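Long-range contacts in regulation of enolase protein 1 (Saccharomyces cerevisiae, PDB 3O12), which functions in the galactose metabolic pathway via the GAL83 protein and may control the level of the enolase ENO1: residues 96-106 against 184-194; 116-126 against 136-145. All blocks are in the same frame, centred on the assembly; numbering follows the deposited sequence. Where two conformers were deposited one is given.

Interaction 1. Residues 96-106 against 184-194; sequences LYDQAGIMVRI and YLVGPMACTPE
Tyr97 meets Pro193 where the two segments part: its CB lies 3.7 Å from Pro193 CD, and the ring edge turns to the Glu194 carboxylate. A water accepts a weak bond from Glu194 N and donates to Leu96 O. From Gln99 on, the backbones run as an antiparallel ladder, opened by Gln99 N to Cys191 O at 3.0 Å. The Gln99 side chain, with CG beside the backbone N (chi1 -49°), lays its amide against Cys191 CB and brings NE2 to 3.7 Å from Pro193 CG; OE1 is hydrogen-bonded to Lys113 NZ. Ala100 and Ala190 pair closely on the other face. Met189, bent at chi2 and chi3, brings CE to 3.6 Å from Gly101 N. Ile102 CG1 rests on Gly187 O, while Met103 CB meets Met189 CB at 3.9 Å. Val104 CG2 lies beside Val186 CG2 (3.8 Å); the Ile106 and Tyr184 side chains lie side by side, CG1 3.7 Å from Tyr184 CD1. Met103, Met189 and Cys191 pack on Phe59, and Arg105 salt-bridges Asp70. The pair is a central pairing of one sheet of a beta sandwich, flanked by strands 110-119 and 68-78; Ala100, Ile102, Val104 and Val186 face strands 148-155 and 199-208 of the other sheet.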
loop_
_atom_site.group_PDB
_atom_site.type_symbol
_atom_site.label_atom_id
_atom_site.label_comp_id
_atom_site.label_asym_id
_atom_site.label_seq_id
_atom_site.Cartn_x
_atom_site.Cartn_y
_atom_site.Cartn_z
ATOM N N LEU A 96 -12.051 -9.102 9.323
ATOM C CA LEU A 96 -12.577 -7.814 8.893
ATOM C C LEU A 96 -11.544 -6.691 9.043
ATOM O O LEU A 96 -10.961 -6.502 10.112
ATOM C CB LEU A 96 -13.848 -7.469 9.678
ATOM C CG LEU A 96 -14.549 -6.153 9.327
ATOM C CD1 LEU A 96 -15.084 -6.181 7.899
ATOM C CD2 LEU A 96 -15.668 -5.853 10.317
ATOM N N TYR A 97 -11.331 -5.959 7.954
ATOM C CA TYR A 97 -10.438 -4.798 7.919
ATOM C C TYR A 97 -8.955 -5.127 7.742
ATOM O O TYR A 97 -8.146 -4.211 7.634
ATOM C CB TYR A 97 -10.641 -3.884 9.137
ATOM C CG TYR A 97 -12.041 -3.319 9.261
ATOM C CD1 TYR A 97 -12.622 -2.611 8.213
ATOM C CD2 TYR A 97 -12.775 -3.480 10.430
ATOM C CE1 TYR A 97 -13.899 -2.089 8.322
ATOM C CE2 TYR A 97 -14.053 -2.960 10.551
ATOM C CZ TYR A 97 -14.610 -2.265 9.494
ATOM O OH TYR A 97 -15.882 -1.746 9.609
ATOM N N ASP A 98 -8.598 -6.413 7.722
ATOM C CA ASP A 98 -7.231 -6.814 7.391
ATOM C C ASP A 98 -6.859 -6.229 6.039
ATOM O O ASP A 98 -7.611 -6.378 5.080
ATOM C CB ASP A 98 -7.103 -8.332 7.302
ATOM C CG ASP A 98 -7.045 -9.000 8.657
ATOM O OD1 ASP A 98 -7.308 -8.326 9.678
ATOM O OD2 ASP A 98 -6.734 -10.209 8.693
ATOM N N GLN A 99 -5.693 -5.588 5.958
ATOM C CA GLN A 99 -5.263 -4.913 4.738
ATOM C C GLN A 99 -3.769 -5.085 4.499
ATOM O O GLN A 99 -2.965 -5.019 5.432
ATOM C CB GLN A 99 -5.465 -3.394 4.837
ATOM C CG GLN A 99 -6.800 -2.902 5.315
ATOM C CD GLN A 99 -6.724 -1.456 5.773
ATOM O OE1 GLN A 99 -5.963 -0.646 5.222
ATOM N NE2 GLN A 99 -7.497 -1.127 6.798
ATOM N N ALA A 100 -3.395 -5.238 3.239
ATOM C CA ALA A 100 -1.993 -5.151 2.863
ATOM C C ALA A 100 -1.872 -4.709 1.415
ATOM O O ALA A 100 -2.773 -4.943 0.597
ATOM C CB ALA A 100 -1.285 -6.480 3.096
ATOM N N GLY A 101 -0.754 -4.069 1.101
ATOM C CA GLY A 101 -0.512 -3.604 -0.247
ATOM C C GLY A 101 0.629 -2.622 -0.288
ATOM O O GLY A 101 1.718 -2.889 0.233
ATOM N N ILE A 102 0.392 -1.493 -0.941
ATOM C CA ILE A 102 1.421 -0.480 -1.121
ATOM C C ILE A 102 0.893 0.876 -0.677
ATOM O O ILE A 102 -0.311 1.136 -0.726
ATOM C CB ILE A 102 1.852 -0.436 -2.605
ATOM C CG1 ILE A 102 3.262 0.158 -2.765
ATOM C CG2 ILE A 102 0.809 0.293 -3.468
ATOM C CD1 ILE A 102 3.841 -0.010 -4.174
HETATM N N MSE A 103 1.790 1.742 -0.240
HETATM C CA MSE A 103 1.469 3.135 0.067
HETATM C C MSE A 103 2.439 4.070 -0.646
HETATM O O MSE A 103 3.631 3.761 -0.798
HETATM C CB MSE A 103 1.485 3.368 1.588
HETATM C CG MSE A 103 1.630 4.838 2.031
HETATM SE SE MSE A 103 1.354 5.041 3.963
HETATM C CE MSE A 103 -0.588 5.059 3.944
ATOM N N VAL A 104 1.920 5.204 -1.105
ATOM C CA VAL A 104 2.722 6.349 -1.516
ATOM C C VAL A 104 2.402 7.450 -0.518
ATOM O O VAL A 104 1.228 7.732 -0.264
ATOM C CB VAL A 104 2.352 6.829 -2.922
ATOM C CG1 VAL A 104 3.142 8.061 -3.313
ATOM C CG2 VAL A 104 2.523 5.713 -3.954
ATOM N N ARG A 105 3.424 8.076 0.056
ATOM C CA ARG A 105 3.207 9.057 1.108
ATOM C C ARG A 105 4.079 10.283 0.899
ATOM O O ARG A 105 5.280 10.166 0.598
ATOM C CB ARG A 105 3.526 8.419 2.467
ATOM C CG ARG A 105 3.350 9.323 3.687
ATOM C CD ARG A 105 3.575 8.479 4.943
ATOM N NE ARG A 105 3.566 9.240 6.192
ATOM C CZ ARG A 105 2.559 9.248 7.060
ATOM N NH1 ARG A 105 1.449 8.553 6.815
ATOM N NH2 ARG A 105 2.656 9.947 8.182
ATOM N N ILE A 106 3.475 11.457 1.076
ATOM C CA ILE A 106 4.220 12.711 1.187
ATOM C C ILE A 106 4.330 13.065 2.671
ATOM O O ILE A 106 5.421 13.318 3.182
ATOM C CB ILE A 106 3.512 13.839 0.421
ATOM C CG1 ILE A 106 3.463 13.534 -1.082
ATOM C CG2 ILE A 106 4.206 15.184 0.692
ATOM C CD1 ILE A 106 2.613 14.521 -1.881
ATOM N N TYR A 184 8.884 11.459 -2.873
ATOM C CA TYR A 184 7.816 10.665 -2.289
ATOM C C TYR A 184 8.418 9.535 -1.476
ATOM O O TYR A 184 9.609 9.227 -1.604
ATOM C CB TYR A 184 6.908 10.067 -3.374
ATOM C CG TYR A 184 6.233 11.090 -4.259
ATOM C CD1 TYR A 184 5.009 11.639 -3.903
ATOM C CD2 TYR A 184 6.823 11.507 -5.454
ATOM C CE1 TYR A 184 4.378 12.581 -4.721
ATOM C CE2 TYR A 184 6.201 12.450 -6.277
ATOM C CZ TYR A 184 4.988 12.980 -5.899
ATOM O OH TYR A 184 4.358 13.901 -6.710
ATOM N N LEU A 185 7.597 8.919 -0.638
ATOM C CA LEU A 185 7.940 7.643 -0.020
ATOM C C LEU A 185 7.000 6.602 -0.588
ATOM O O LEU A 185 5.803 6.838 -0.685
ATOM C CB LEU A 185 7.785 7.721 1.502
ATOM C CG LEU A 185 8.743 8.705 2.172
ATOM C CD1 LEU A 185 8.293 9.044 3.577
ATOM C CD2 LEU A 185 10.142 8.109 2.179
ATOM N N VAL A 186 7.520 5.454 -0.983
ATOM C CA VAL A 186 6.672 4.404 -1.530
ATOM C C VAL A 186 7.149 3.048 -1.034
ATOM O O VAL A 186 8.351 2.812 -0.878
ATOM C CB VAL A 186 6.608 4.467 -3.094
ATOM C CG1 VAL A 186 7.988 4.289 -3.729
ATOM C CG2 VAL A 186 5.610 3.443 -3.653
ATOM N N GLY A 187 6.219 2.145 -0.769
ATOM C CA GLY A 187 6.612 0.847 -0.263
ATOM C C GLY A 187 5.493 0.070 0.405
ATOM O O GLY A 187 4.344 0.525 0.469
ATOM N N PRO A 188 5.805 -1.130 0.890
ATOM C CA PRO A 188 4.864 -2.014 1.580
ATOM C C PRO A 188 4.046 -1.326 2.668
ATOM O O PRO A 188 4.550 -0.514 3.444
ATOM C CB PRO A 188 5.792 -3.071 2.199
ATOM C CG PRO A 188 6.884 -3.153 1.212
ATOM C CD PRO A 188 7.158 -1.713 0.857
HETATM N N MSE A 189 2.770 -1.691 2.735
HETATM C CA MSE A 189 1.899 -1.222 3.790
HETATM C C MSE A 189 1.062 -2.397 4.291
HETATM O O MSE A 189 0.683 -3.268 3.514
HETATM C CB MSE A 189 1.017 -0.104 3.212
HETATM C CG MSE A 189 -0.161 0.361 4.033
HETATM SE SE MSE A 189 -1.791 -0.701 3.839
HETATM C CE MSE A 189 -2.060 -0.799 1.907
ATOM N N ALA A 190 0.781 -2.428 5.592
ATOM C CA ALA A 190 -0.140 -3.424 6.143
ATOM C C ALA A 190 -0.782 -2.899 7.423
ATOM O O ALA A 190 -0.129 -2.212 8.215
ATOM C CB ALA A 190 0.584 -4.748 6.399
ATOM N N CYS A 191 -2.059 -3.227 7.620
ATOM C CA CYS A 191 -2.859 -2.698 8.729
ATOM C C CYS A 191 -3.803 -3.775 9.242
ATOM O O CYS A 191 -4.321 -4.573 8.460
ATOM C CB CYS A 191 -3.749 -1.515 8.271
ATOM S SG CYS A 191 -2.871 -0.088 7.691
ATOM N N THR A 192 -4.008 -3.797 10.556
ATOM C CA THR A 192 -5.144 -4.492 11.163
ATOM C C THR A 192 -5.770 -3.562 12.198
ATOM O O THR A 192 -5.281 -3.456 13.318
ATOM C CB THR A 192 -4.749 -5.820 11.840
ATOM O OG1 THR A 192 -3.539 -5.647 12.589
ATOM C CG2 THR A 192 -4.547 -6.908 10.805
ATOM N N PRO A 193 -6.842 -2.854 11.812
ATOM C CA PRO A 193 -7.458 -1.870 12.709
ATOM C C PRO A 193 -7.966 -2.448 14.033
ATOM O O PRO A 193 -8.069 -1.705 15.010
ATOM C CB PRO A 193 -8.610 -1.307 11.872
ATOM C CG PRO A 193 -8.128 -1.454 10.443
ATOM C CD PRO A 193 -7.339 -2.746 10.428
ATOM N N GLU A 194 -8.263 -3.745 14.070
ATOM C CA GLU A 194 -8.677 -4.394 15.317
ATOM C C GLU A 194 -7.576 -5.303 15.879
ATOM O O GLU A 194 -6.481 -4.828 16.183
ATOM C CB GLU A 194 -10.004 -5.136 15.127
ATOM C CG GLU A 194 -11.136 -4.205 14.711
ATOM C CD GLU A 194 -12.488 -4.889 14.656
ATOM O OE1 GLU A 194 -12.552 -6.062 14.230
ATOM O OE2 GLU A 194 -13.489 -4.245 15.034
HETATM O O HOH W 1 -8.381 -5.693 11.381
#

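Interaction 2. Residues 116-126 against 136-145; sequences IEISDGHAMLS and WSTAVYGGNA. With EDO (1,2-ethanediol), chain F; EDO (1,2-ethanediol), chain G.
Trp136 and Ser126 join side chain to side chain: the indole NE1 donates to Ser126 OG at 2.9 Å, with the oxygen close to the ring plane. The same N-H gives a second, weak bond to Glu117 OE1 (3.4 Å). Trp136 CG stands anti to the backbone N (chi1 178°), which brings NE1 to both oxygens; neither bond is straight (133° at Ser126 OG). Two ethanediol molecules, probably from the crystallisation liquor, extend the polar cluster. O2 of one shares a hydrogen bond with Ser126 OG at 2.6 Å; O1 of the other donates to Glu117 OE2, and its C1 lies over one face of the indole.

Farther along, Met124 folds its selenium against Val140 CG2 (3.8 Å). Beyond it Tyr141 takes Ile116 CD1 (3.6 Å from its CD2) and Leu125 CB on the same side of its ring, while Gly143 N lies over the other face. Ala123 CB meets Ala145 CB at 3.7 Å.

The backbone sets these groups in place through Leu125 N to Ala139 O (2.9 Å), the return bond from Ala139 N, and a nearly straight Tyr141 N to Ala123 O bond (174°). Glu117 is held opposite Met124 by a reciprocal pair of bonds. Phe148 and Val163 of the second sheet back Tyr141. Strands 110-119, 122-131 and 134-140 thus form an antiparallel meander, its first hairpin closed by a type II' turn from Ser119 to His122.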
loop_
_atom_site.group_PDB
_atom_site.type_symbol
_atom_site.label_atom_id
_atom_site.label_comp_id
_atom_site.label_asym_id
_atom_site.label_seq_id
_atom_site.Cartn_x
_atom_site.Cartn_y
_atom_site.Cartn_z
ATOM N N ILE A 116 -5.321 -5.288 -0.985
ATOM C CA ILE A 116 -6.455 -6.111 -0.588
ATOM C C ILE A 116 -6.900 -5.725 0.811
ATOM O O ILE A 116 -6.083 -5.403 1.676
ATOM C CB ILE A 116 -6.101 -7.600 -0.651
ATOM C CG1 ILE A 116 -5.993 -8.047 -2.108
ATOM C CG2 ILE A 116 -7.143 -8.441 0.091
ATOM C CD1 ILE A 116 -7.307 -7.987 -2.869
ATOM N N GLU A 117 -8.209 -5.730 1.017
ATOM C CA GLU A 117 -8.777 -5.415 2.314
ATOM C C GLU A 117 -9.989 -6.300 2.491
ATOM O O GLU A 117 -10.703 -6.575 1.527
ATOM C CB GLU A 117 -9.214 -3.955 2.360
ATOM C CG GLU A 117 -9.862 -3.546 3.666
ATOM C CD GLU A 117 -10.465 -2.163 3.597
ATOM O OE1 GLU A 117 -10.849 -1.743 2.484
ATOM O OE2 GLU A 117 -10.560 -1.502 4.653
ATOM N N ILE A 118 -10.221 -6.759 3.711
ATOM C CA ILE A 118 -11.455 -7.497 3.986
ATOM C C ILE A 118 -12.542 -6.532 4.453
ATOM O O ILE A 118 -12.473 -5.993 5.556
ATOM C CB ILE A 118 -11.243 -8.593 5.038
ATOM C CG1 ILE A 118 -10.051 -9.475 4.666
ATOM C CG2 ILE A 118 -12.502 -9.434 5.190
ATOM C CD1 ILE A 118 -10.061 -9.955 3.234
ATOM N N SER A 119 -13.535 -6.298 3.599
ATOM C CA SER A 119 -14.644 -5.415 3.940
ATOM C C SER A 119 -15.917 -5.910 3.274
ATOM O O SER A 119 -15.869 -6.563 2.230
ATOM C CB SER A 119 -14.350 -3.973 3.522
ATOM O OG SER A 119 -14.330 -3.836 2.111
ATOM N N ASP A 120 -17.057 -5.590 3.878
ATOM C CA ASP A 120 -18.330 -6.152 3.446
ATOM C C ASP A 120 -18.240 -7.676 3.487
ATOM O O ASP A 120 -18.032 -8.259 4.550
ATOM C CB ASP A 120 -18.706 -5.657 2.046
ATOM C CG ASP A 120 -20.097 -5.048 1.998
ATOM O OD1 ASP A 120 -20.295 -4.068 1.249
ATOM O OD2 ASP A 120 -20.992 -5.545 2.715
ATOM N N GLY A 121 -18.362 -8.320 2.333
ATOM C CA GLY A 121 -18.404 -9.771 2.295
ATOM C C GLY A 121 -17.139 -10.504 1.880
ATOM O O GLY A 121 -16.993 -11.691 2.174
ATOM N N HIS A 122 -16.216 -9.819 1.211
ATOM C CA HIS A 122 -15.125 -10.526 0.547
ATOM C C HIS A 122 -13.754 -9.866 0.667
ATOM O O HIS A 122 -13.597 -8.813 1.294
ATOM C CB HIS A 122 -15.443 -10.676 -0.942
ATOM C CG HIS A 122 -16.891 -10.914 -1.234
ATOM N ND1 HIS A 122 -17.379 -12.143 -1.622
ATOM C CD2 HIS A 122 -17.956 -10.079 -1.199
ATOM C CE1 HIS A 122 -18.684 -12.055 -1.811
ATOM N NE2 HIS A 122 -19.059 -10.813 -1.561
ATOM N N ALA A 123 -12.767 -10.510 0.050
ATOM C CA ALA A 123 -11.482 -9.868 -0.204
ATOM C C ALA A 123 -11.718 -8.820 -1.282
ATOM O O ALA A 123 -12.170 -9.135 -2.392
ATOM C CB ALA A 123 -10.460 -10.876 -0.660
HETATM N N MSE A 124 -11.451 -7.571 -0.932
HETATM C CA MSE A 124 -11.718 -6.444 -1.809
HETATM C C MSE A 124 -10.421 -5.842 -2.308
HETATM O O MSE A 124 -9.470 -5.708 -1.547
HETATM C CB MSE A 124 -12.466 -5.367 -1.033
HETATM C CG MSE A 124 -13.749 -5.856 -0.409
HETATM SE SE MSE A 124 -15.185 -5.955 -1.714
HETATM C CE MSE A 124 -15.716 -4.092 -1.723
ATOM N N LEU A 125 -10.381 -5.497 -3.589
ATOM C CA LEU A 125 -9.332 -4.621 -4.090
ATOM C C LEU A 125 -9.777 -3.203 -3.782
ATOM O O LEU A 125 -10.832 -2.749 -4.219
ATOM C CB LEU A 125 -9.116 -4.810 -5.592
ATOM C CG LEU A 125 -7.901 -4.067 -6.167
ATOM C CD1 LEU A 125 -6.619 -4.545 -5.525
ATOM C CD2 LEU A 125 -7.837 -4.223 -7.678
ATOM N N SER A 126 -8.952 -2.507 -3.020
ATOM C CA SER A 126 -9.331 -1.245 -2.416
ATOM C C SER A 126 -8.219 -0.230 -2.580
ATOM O O SER A 126 -7.034 -0.577 -2.584
ATOM C CB SER A 126 -9.596 -1.480 -0.929
ATOM O OG SER A 126 -9.834 -0.274 -0.236
ATOM N N TRP A 136 -12.107 6.698 -0.596
ATOM C CA TRP A 136 -11.982 5.250 -0.609
ATOM C C TRP A 136 -12.830 4.644 -1.713
ATOM O O TRP A 136 -14.015 4.941 -1.828
ATOM C CB TRP A 136 -12.467 4.760 0.759
ATOM C CG TRP A 136 -12.497 3.287 1.023
ATOM C CD1 TRP A 136 -11.700 2.316 0.474
ATOM C CD2 TRP A 136 -13.333 2.631 1.977
ATOM N NE1 TRP A 136 -12.015 1.087 1.016
ATOM C CE2 TRP A 136 -13.017 1.255 1.938
ATOM C CE3 TRP A 136 -14.322 3.075 2.864
ATOM C CZ2 TRP A 136 -13.662 0.322 2.746
ATOM C CZ3 TRP A 136 -14.964 2.147 3.662
ATOM C CH2 TRP A 136 -14.627 0.786 3.599
ATOM N N SER A 137 -12.223 3.794 -2.533
ATOM C CA SER A 137 -12.948 3.040 -3.546
ATOM C C SER A 137 -12.651 1.566 -3.373
ATOM O O SER A 137 -11.532 1.195 -3.010
ATOM C CB SER A 137 -12.553 3.489 -4.951
ATOM O OG SER A 137 -13.400 2.888 -5.919
ATOM N N THR A 138 -13.638 0.722 -3.631
ATOM C CA THR A 138 -13.464 -0.694 -3.402
ATOM C C THR A 138 -14.344 -1.506 -4.308
ATOM O O THR A 138 -15.392 -1.037 -4.763
ATOM C CB THR A 138 -13.754 -1.033 -1.925
ATOM O OG1 THR A 138 -13.311 -2.369 -1.644
ATOM C CG2 THR A 138 -15.251 -0.882 -1.621
ATOM N N ALA A 139 -13.901 -2.729 -4.563
ATOM C CA ALA A 139 -14.667 -3.680 -5.344
ATOM C C ALA A 139 -14.184 -5.086 -5.020
ATOM O O ALA A 139 -13.049 -5.278 -4.608
ATOM C CB ALA A 139 -14.499 -3.389 -6.825
ATOM N N VAL A 140 -15.041 -6.081 -5.203
ATOM C CA VAL A 140 -14.610 -7.459 -4.979
ATOM C C VAL A 140 -13.454 -7.789 -5.916
ATOM O O VAL A 140 -13.517 -7.482 -7.104
ATOM C CB VAL A 140 -15.767 -8.446 -5.223
ATOM C CG1 VAL A 140 -15.305 -9.880 -4.996
ATOM C CG2 VAL A 140 -16.936 -8.108 -4.320
ATOM N N TYR A 141 -12.389 -8.394 -5.384
ATOM C CA TYR A 141 -11.232 -8.745 -6.202
ATOM C C TYR A 141 -11.427 -10.090 -6.893
ATOM O O TYR A 141 -11.781 -11.078 -6.251
ATOM C CB TYR A 141 -9.960 -8.778 -5.352
ATOM C CG TYR A 141 -8.692 -9.057 -6.134
ATOM C CD1 TYR A 141 -8.336 -8.276 -7.230
ATOM C CD2 TYR A 141 -7.839 -10.092 -5.764
ATOM C CE1 TYR A 141 -7.164 -8.529 -7.944
ATOM C CE2 TYR A 141 -6.667 -10.348 -6.464
ATOM C CZ TYR A 141 -6.333 -9.559 -7.549
ATOM O OH TYR A 141 -5.179 -9.813 -8.255
ATOM N N GLY A 142 -11.166 -10.120 -8.196
ATOM C CA GLY A 142 -11.375 -11.315 -8.995
ATOM C C GLY A 142 -10.200 -12.278 -9.056
ATOM O O GLY A 142 -10.328 -13.377 -9.595
ATOM N N GLY A 143 -9.055 -11.876 -8.515
ATOM C CA GLY A 143 -7.872 -12.719 -8.562
ATOM C C GLY A 143 -7.629 -13.489 -7.275
ATOM O O GLY A 143 -8.546 -13.713 -6.485
ATOM N N ASN A 144 -6.384 -13.899 -7.063
ATOM C CA ASN A 144 -6.008 -14.584 -5.833
ATOM C C ASN A 144 -5.571 -13.547 -4.816
ATOM O O ASN A 144 -4.523 -12.926 -4.969
ATOM C CB ASN A 144 -4.878 -15.581 -6.092
ATOM C CG ASN A 144 -4.427 -16.303 -4.830
ATOM O OD1 ASN A 144 -5.029 -16.160 -3.759
ATOM N ND2 ASN A 144 -3.358 -17.089 -4.952
ATOM N N ALA A 145 -6.385 -13.346 -3.787
ATOM C CA ALA A 145 -6.090 -12.312 -2.800
ATOM C C ALA A 145 -4.760 -12.567 -2.088
ATOM O O ALA A 145 -4.107 -11.627 -1.639
ATOM C CB ALA A 145 -7.227 -12.193 -1.797
HETATM C C1 EDO F . -5.726 -0.510 1.054
HETATM O O1 EDO F . -6.076 -1.901 1.052
HETATM C C2 EDO F . -6.904 0.345 0.595
HETATM O O2 EDO F . -7.960 0.222 1.548
HETATM C C1 EDO G . -9.961 1.574 4.026
HETATM O O1 EDO G . -9.144 0.447 3.694
HETATM C C2 EDO G . -9.409 2.243 5.276
HETATM O O2 EDO G . -9.127 1.275 6.297
#

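How the interactions relate
From the N terminus the chain passes through 96-106, turns back along strand 110-119 into 116-126, and soon reaches 136-145, where interaction 2 closes a short hairpin loop. It then crosses to the second sheet to lay down strands 148-155, 158-164 and 172-177 before 184-194 returns to pair with 96-106. Interaction 1 therefore closes a long loop in which interaction 2 is wholly nested. Both belong to one antiparallel sheet, with centres about 14 Å apart. They meet directly at probable hydrogen bonds, Tyr97 N to Ile118 O (2.7 Å) and Ile118 N to Asp98 O (3.0 Å), which join the buried central pairing to the more exposed meander.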